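Local coordinates for protein glycoside transferase (PDB 6R2M) that probably hydrolyses glycosidic bonds of the exopolysaccharide of Listeria monocytogenes outside the cell, and may belong to a family with transferase activity, at residues A[285-293]-A[305-313]. Numbering follows the deposited sequence.
Sequences KELLEKMDT and INKEITLKK
At the C-terminal end of helix 278-290, Lys307 from helix 301-312 gives its ammonium group to three backbone carbonyls: those of Leu288 and Glu289 in the last turn, where the amides of a following turn are missing, and that of Met291, the first residue beyond the helix. NZ meets Met291 O at 2.7 Å, in the carbonyl plane with a C=O...N angle of 158°. It also bonds Glu289 O at 3.2 Å, there from above the carbonyl plane, and Leu288 O only weakly. A lysine suits this place because its charge probably offsets the negative end of the helix dipole, while its long chain spans the gap. CG lies anti to the backbone N (chi1 175°) and all later torsions stay extended, which carries NZ straight across.

The two helices run roughly antiparallel as an alpha-helical hairpin joined by the loop 291-300; the axes of the short segments 285-290 and 305-312 come within 10.8 Å, their N-to-C directions 139° apart. Buried Leu288 uses both branches: CD1 lies alongside Lys307 CG (3.9 Å), and CD2 packs on Thr310 CG2 at 3.7 Å and more loosely on Leu311 CD2. Thr310 offers this leucine a methyl, while its OG1 bonds Asn306 O of its own helix and Gln270 of helix 262-274. At the exposed margin Lys285 serves twice, its CE 3.7 Å from Leu311 CD2 and its NZ in a salt bridge with Glu289 OE2. Further along the Lys307 chain, Thr293 sets CG2 against CD at 3.7 Å, and a water joins its OG1 to Glu308 OE2.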
ATOM      1  N   LYS A 285     -14.436   8.940  -6.522  1.00  8.88           N
ATOM      2  CA  LYS A 285     -13.640   9.043  -7.737  1.00  7.47           C
ATOM      3  C   LYS A 285     -13.536  10.497  -8.190  1.00  8.75           C
ATOM      4  O   LYS A 285     -12.454  10.962  -8.562  1.00  9.48           O
ATOM      5  CB  LYS A 285     -14.232   8.171  -8.844  1.00 10.58           C
ATOM      6  CG  LYS A 285     -13.394   8.192 -10.121  1.00 13.25           C
ATOM      7  CD  LYS A 285     -13.775   7.057 -11.052  1.00 25.61           C
ATOM      8  CE  LYS A 285     -12.715   6.826 -12.127  1.00 25.57           C
ATOM      9  NZ  LYS A 285     -12.808   7.807 -13.240  1.00 34.43           N
ATOM     10  N   GLU A 286     -14.650  11.232  -8.150  1.00  9.51           N
ATOM     11  CA  GLU A 286     -14.599  12.640  -8.539  1.00  7.85           C
ATOM     12  C   GLU A 286     -13.749  13.451  -7.566  1.00 11.05           C
ATOM     13  O   GLU A 286     -13.054  14.385  -7.983  1.00 12.06           O
ATOM     14  CB  GLU A 286     -16.006  13.220  -8.632  1.00 12.60           C
ATOM     15  CG  GLU A 286     -16.863  12.586  -9.714  1.00 23.25           C
ATOM     16  CD  GLU A 286     -18.165  13.333  -9.930  1.00 31.33           C
ATOM     17  OE1 GLU A 286     -18.212  14.543  -9.632  1.00 35.74           O
ATOM     18  OE2 GLU A 286     -19.145  12.707 -10.393  1.00 41.72           O
ATOM     19  N   LEU A 287     -13.777  13.101  -6.274  1.00  8.15           N
ATOM     20  CA  LEU A 287     -12.927  13.785  -5.307  1.00  9.87           C
ATOM     21  C   LEU A 287     -11.456  13.478  -5.559  1.00  7.93           C
ATOM     22  O   LEU A 287     -10.596  14.351  -5.388  1.00  7.95           O
ATOM     23  CB  LEU A 287     -13.342  13.394  -3.885  1.00  7.66           C
ATOM     24  CG  LEU A 287     -14.635  14.084  -3.415  1.00  6.30           C
ATOM     25  CD1 LEU A 287     -15.239  13.396  -2.187  1.00  8.76           C
ATOM     26  CD2 LEU A 287     -14.353  15.553  -3.087  1.00 10.63           C
ATOM     27  N   LEU A 288     -11.152  12.248  -5.973  1.00  8.40           N
ATOM     28  CA  LEU A 288      -9.776  11.881  -6.291  1.00  5.89           C
ATOM     29  C   LEU A 288      -9.279  12.640  -7.518  1.00  7.46           C
ATOM     30  O   LEU A 288      -8.137  13.111  -7.548  1.00  8.63           O
ATOM     31  CB  LEU A 288      -9.692  10.361  -6.507  1.00  7.76           C
ATOM     32  CG  LEU A 288      -8.367   9.798  -6.988  1.00  6.97           C
ATOM     33  CD1 LEU A 288      -7.332  10.090  -5.923  1.00  8.45           C
ATOM     34  CD2 LEU A 288      -8.451   8.291  -7.287  1.00  8.41           C
ATOM     35  N   GLU A 289     -10.131  12.786  -8.532  1.00 10.75           N
ATOM     36  CA  GLU A 289      -9.755  13.557  -9.714  1.00 10.70           C
ATOM     37  C   GLU A 289      -9.533  15.028  -9.376  1.00 11.43           C
ATOM     38  O   GLU A 289      -8.669  15.680  -9.977  1.00 10.67           O
ATOM     39  CB  GLU A 289     -10.832  13.384 -10.796  1.00 11.63           C
ATOM     40  CG  GLU A 289     -10.831  11.957 -11.362  1.00 13.98           C
ATOM     41  CD  GLU A 289     -12.093  11.589 -12.116  1.00 26.12           C
ATOM     42  OE1 GLU A 289     -13.161  12.192 -11.857  1.00 28.15           O
ATOM     43  OE2 GLU A 289     -12.013  10.676 -12.968  1.00 28.57           O
ATOM     44  N   LYS A 290     -10.266  15.551  -8.392  1.00  7.27           N
ATOM     45  CA  LYS A 290     -10.128  16.951  -8.007  1.00  7.79           C
ATOM     46  C   LYS A 290      -8.772  17.229  -7.365  1.00  9.21           C
ATOM     47  O   LYS A 290      -8.194  18.305  -7.560  1.00  9.55           O
ATOM     48  CB  LYS A 290     -11.280  17.324  -7.064  1.00 13.74           C
ATOM     49  CG  LYS A 290     -11.111  18.649  -6.360  1.00 16.80           C
ATOM     50  CD  LYS A 290     -12.145  18.910  -5.264  1.00 17.21           C
ATOM     51  CE  LYS A 290     -11.994  17.946  -4.116  1.00 21.49           C
ATOM     52  NZ  LYS A 290     -12.592  18.346  -2.796  1.00 14.63           N
ATOM     53  N   MET A 291      -8.249  16.281  -6.593  1.00  8.52           N
ATOM     54  CA  MET A 291      -6.960  16.492  -5.945  1.00  8.76           C
ATOM     55  C   MET A 291      -5.869  16.729  -6.972  1.00  9.67           C
ATOM     56  O   MET A 291      -5.832  16.088  -8.024  1.00 11.09           O
ATOM     57  CB  MET A 291      -6.606  15.280  -5.074  1.00  9.06           C
ATOM     58  CG  MET A 291      -7.694  14.943  -4.055  1.00 13.65           C
ATOM     59  SD  MET A 291      -7.942  16.191  -2.770  1.00 13.37           S
ATOM     60  CE  MET A 291      -9.051  17.330  -3.481  1.00 23.51           C
ATOM     61  N   ASP A 292      -4.962  17.641  -6.645  1.00  8.75           N
ATOM     62  CA  ASP A 292      -3.885  18.043  -7.545  1.00  8.52           C
ATOM     63  C   ASP A 292      -2.616  17.294  -7.152  1.00  8.23           C
ATOM     64  O   ASP A 292      -2.054  17.525  -6.077  1.00 11.75           O
ATOM     65  CB  ASP A 292      -3.685  19.557  -7.486  1.00  9.72           C
ATOM     66  CG  ASP A 292      -2.607  20.045  -8.435  1.00 10.19           C
ATOM     67  OD1 ASP A 292      -2.106  19.243  -9.258  1.00 10.34           O
ATOM     68  OD2 ASP A 292      -2.272  21.252  -8.369  1.00 14.45           O
ATOM     69  N   THR A 293      -2.176  16.381  -8.015  1.00  8.59           N
ATOM     70  CA  THR A 293      -0.944  15.639  -7.780  1.00  6.53           C
ATOM     71  C   THR A 293       0.188  16.091  -8.702  1.00  7.54           C
ATOM     72  O   THR A 293       1.152  15.344  -8.889  1.00  8.04           O
ATOM     73  CB  THR A 293      -1.171  14.129  -7.946  1.00  8.91           C
ATOM     74  OG1 THR A 293      -1.706  13.849  -9.249  1.00  8.97           O
ATOM     75  CG2 THR A 293      -2.120  13.584  -6.879  1.00  9.11           C
ATOM     76  N   ILE A 305       1.235   8.227  -7.068  1.00  4.94           N
ATOM     77  CA  ILE A 305       1.148   6.953  -7.768  1.00  5.63           C
ATOM     78  C   ILE A 305      -0.126   6.203  -7.399  1.00  6.86           C
ATOM     79  O   ILE A 305      -0.659   5.454  -8.222  1.00  6.92           O
ATOM     80  CB  ILE A 305       2.405   6.101  -7.507  1.00  4.49           C
ATOM     81  CG1 ILE A 305       2.510   4.971  -8.536  1.00  4.82           C
ATOM     82  CG2 ILE A 305       2.455   5.555  -6.067  1.00  6.32           C
ATOM     83  CD1 ILE A 305       2.857   5.460  -9.950  1.00  5.47           C
ATOM     84  N   ASN A 306      -0.646   6.372  -6.175  1.00  5.38           N
ATOM     85  CA  ASN A 306      -1.912   5.721  -5.857  1.00  4.64           C
ATOM     86  C   ASN A 306      -3.069   6.354  -6.616  1.00  5.19           C
ATOM     87  O   ASN A 306      -4.024   5.651  -6.974  1.00  6.51           O
ATOM     88  CB  ASN A 306      -2.177   5.751  -4.353  1.00  4.85           C
ATOM     89  CG  ASN A 306      -1.531   4.575  -3.628  1.00  6.24           C
ATOM     90  OD1 ASN A 306      -1.904   3.433  -3.845  1.00  8.92           O
ATOM     91  ND2 ASN A 306      -0.555   4.855  -2.776  1.00  8.75           N
ATOM     92  N   LYS A 307      -2.991   7.654  -6.914  1.00  6.44           N
ATOM     93  CA  LYS A 307      -3.995   8.222  -7.800  1.00  6.49           C
ATOM     94  C   LYS A 307      -3.895   7.594  -9.192  1.00  5.63           C
ATOM     95  O   LYS A 307      -4.916   7.173  -9.748  1.00  7.80           O
ATOM     96  CB  LYS A 307      -3.867   9.752  -7.854  1.00  5.55           C
ATOM     97  CG  LYS A 307      -4.803  10.394  -8.864  1.00  8.74           C
ATOM     98  CD  LYS A 307      -4.868  11.895  -8.698  1.00  8.34           C
ATOM     99  CE  LYS A 307      -5.817  12.489  -9.720  1.00  9.96           C
ATOM    100  NZ  LYS A 307      -5.981  13.968  -9.626  1.00 12.86           N
ATOM    101  N   GLU A 308      -2.675   7.463  -9.736  1.00  6.10           N
ATOM    102  CA  GLU A 308      -2.540   6.887 -11.072  1.00  8.65           C
ATOM    103  C   GLU A 308      -3.010   5.438 -11.099  1.00 10.93           C
ATOM    104  O   GLU A 308      -3.702   5.030 -12.036  1.00  8.53           O
ATOM    105  CB  GLU A 308      -1.100   6.983 -11.563  1.00  8.56           C
ATOM    106  CG  GLU A 308      -0.613   8.411 -11.750  1.00  8.20           C
ATOM    107  CD  GLU A 308      -1.483   9.223 -12.693  1.00 11.63           C
ATOM    108  OE1 GLU A 308      -2.027   8.656 -13.663  1.00 14.72           O
ATOM    109  OE2 GLU A 308      -1.605  10.447 -12.466  1.00 15.10           O
ATOM    110  N   ILE A 309      -2.641   4.643 -10.086  1.00  6.24           N
ATOM    111  CA  ILE A 309      -3.075   3.245 -10.061  1.00  7.16           C
ATOM    112  C   ILE A 309      -4.592   3.152  -9.991  1.00  6.79           C
ATOM    113  O   ILE A 309      -5.220   2.388 -10.732  1.00  9.68           O
ATOM    114  CB  ILE A 309      -2.440   2.503  -8.878  1.00  6.93           C
ATOM    115  CG1 ILE A 309      -0.928   2.394  -9.058  1.00  8.23           C
ATOM    116  CG2 ILE A 309      -3.085   1.096  -8.719  1.00 11.34           C
ATOM    117  CD1 ILE A 309      -0.225   1.905  -7.821  1.00  8.68           C
ATOM    118  N   THR A 310      -5.203   3.920  -9.083  1.00  7.58           N
ATOM    119  CA  THR A 310      -6.642   3.777  -8.854  1.00  6.77           C
ATOM    120  C   THR A 310      -7.446   4.242 -10.063  1.00 10.06           C
ATOM    121  O   THR A 310      -8.475   3.646 -10.398  1.00 10.73           O
ATOM    122  CB  THR A 310      -7.045   4.541  -7.585  1.00  7.19           C
ATOM    123  OG1 THR A 310      -6.453   3.917  -6.443  1.00 12.86           O
ATOM    124  CG2 THR A 310      -8.556   4.564  -7.406  1.00  7.75           C
ATOM    125  N   LEU A 311      -6.994   5.289 -10.747  1.00 10.57           N
ATOM    126  CA  LEU A 311      -7.726   5.730 -11.929  1.00 11.33           C
ATOM    127  C   LEU A 311      -7.531   4.794 -13.117  1.00 17.58           C
ATOM    128  O   LEU A 311      -8.325   4.838 -14.062  1.00 21.37           O
ATOM    129  CB  LEU A 311      -7.322   7.155 -12.289  1.00 13.90           C
ATOM    130  CG  LEU A 311      -7.841   8.207 -11.297  1.00 10.84           C
ATOM    131  CD1 LEU A 311      -7.442   9.596 -11.758  1.00 12.58           C
ATOM    132  CD2 LEU A 311      -9.354   8.104 -11.129  1.00 14.07           C
ATOM    133  N   LYS A 312      -6.512   3.933 -13.088  1.00 12.97           N
ATOM    134  CA  LYS A 312      -6.346   2.949 -14.151  1.00 16.24           C
ATOM    135  C   LYS A 312      -7.008   1.616 -13.840  1.00 19.91           C
ATOM    136  O   LYS A 312      -7.349   0.878 -14.774  1.00 27.55           O
ATOM    137  CB  LYS A 312      -4.862   2.710 -14.426  1.00 15.56           C
ATOM    138  CG  LYS A 312      -4.234   3.814 -15.238  1.00 28.72           C
ATOM    139  CD  LYS A 312      -3.670   3.320 -16.560  1.00 29.99           C
ATOM    140  CE  LYS A 312      -3.046   4.471 -17.329  1.00 27.21           C
ATOM    141  NZ  LYS A 312      -2.435   5.478 -16.416  1.00 22.68           N
ATOM    142  N   LYS A 313      -7.190   1.279 -12.566  1.00 19.31           N
ATOM    143  CA  LYS A 313      -7.772  -0.010 -12.224  1.00 27.86           C
ATOM    144  C   LYS A 313      -9.238  -0.057 -12.644  1.00 31.26           C
ATOM    145  O   LYS A 313      -9.911   0.968 -12.776  1.00 33.46           O
ATOM    146  CB  LYS A 313      -7.647  -0.295 -10.726  1.00 27.12           C
ATOM    147  CG  LYS A 313      -6.226  -0.476 -10.224  1.00 35.95           C
ATOM    148  CD  LYS A 313      -5.576  -1.736 -10.779  1.00 34.58           C
ATOM    149  CE  LYS A 313      -6.037  -2.975 -10.036  1.00 33.10           C
ATOM    150  NZ  LYS A 313      -5.767  -2.869  -8.575  1.00 39.09           N
TER
HETATM  151  O   HOH W   1      -1.542  11.283  -9.842  1.00  7.40           O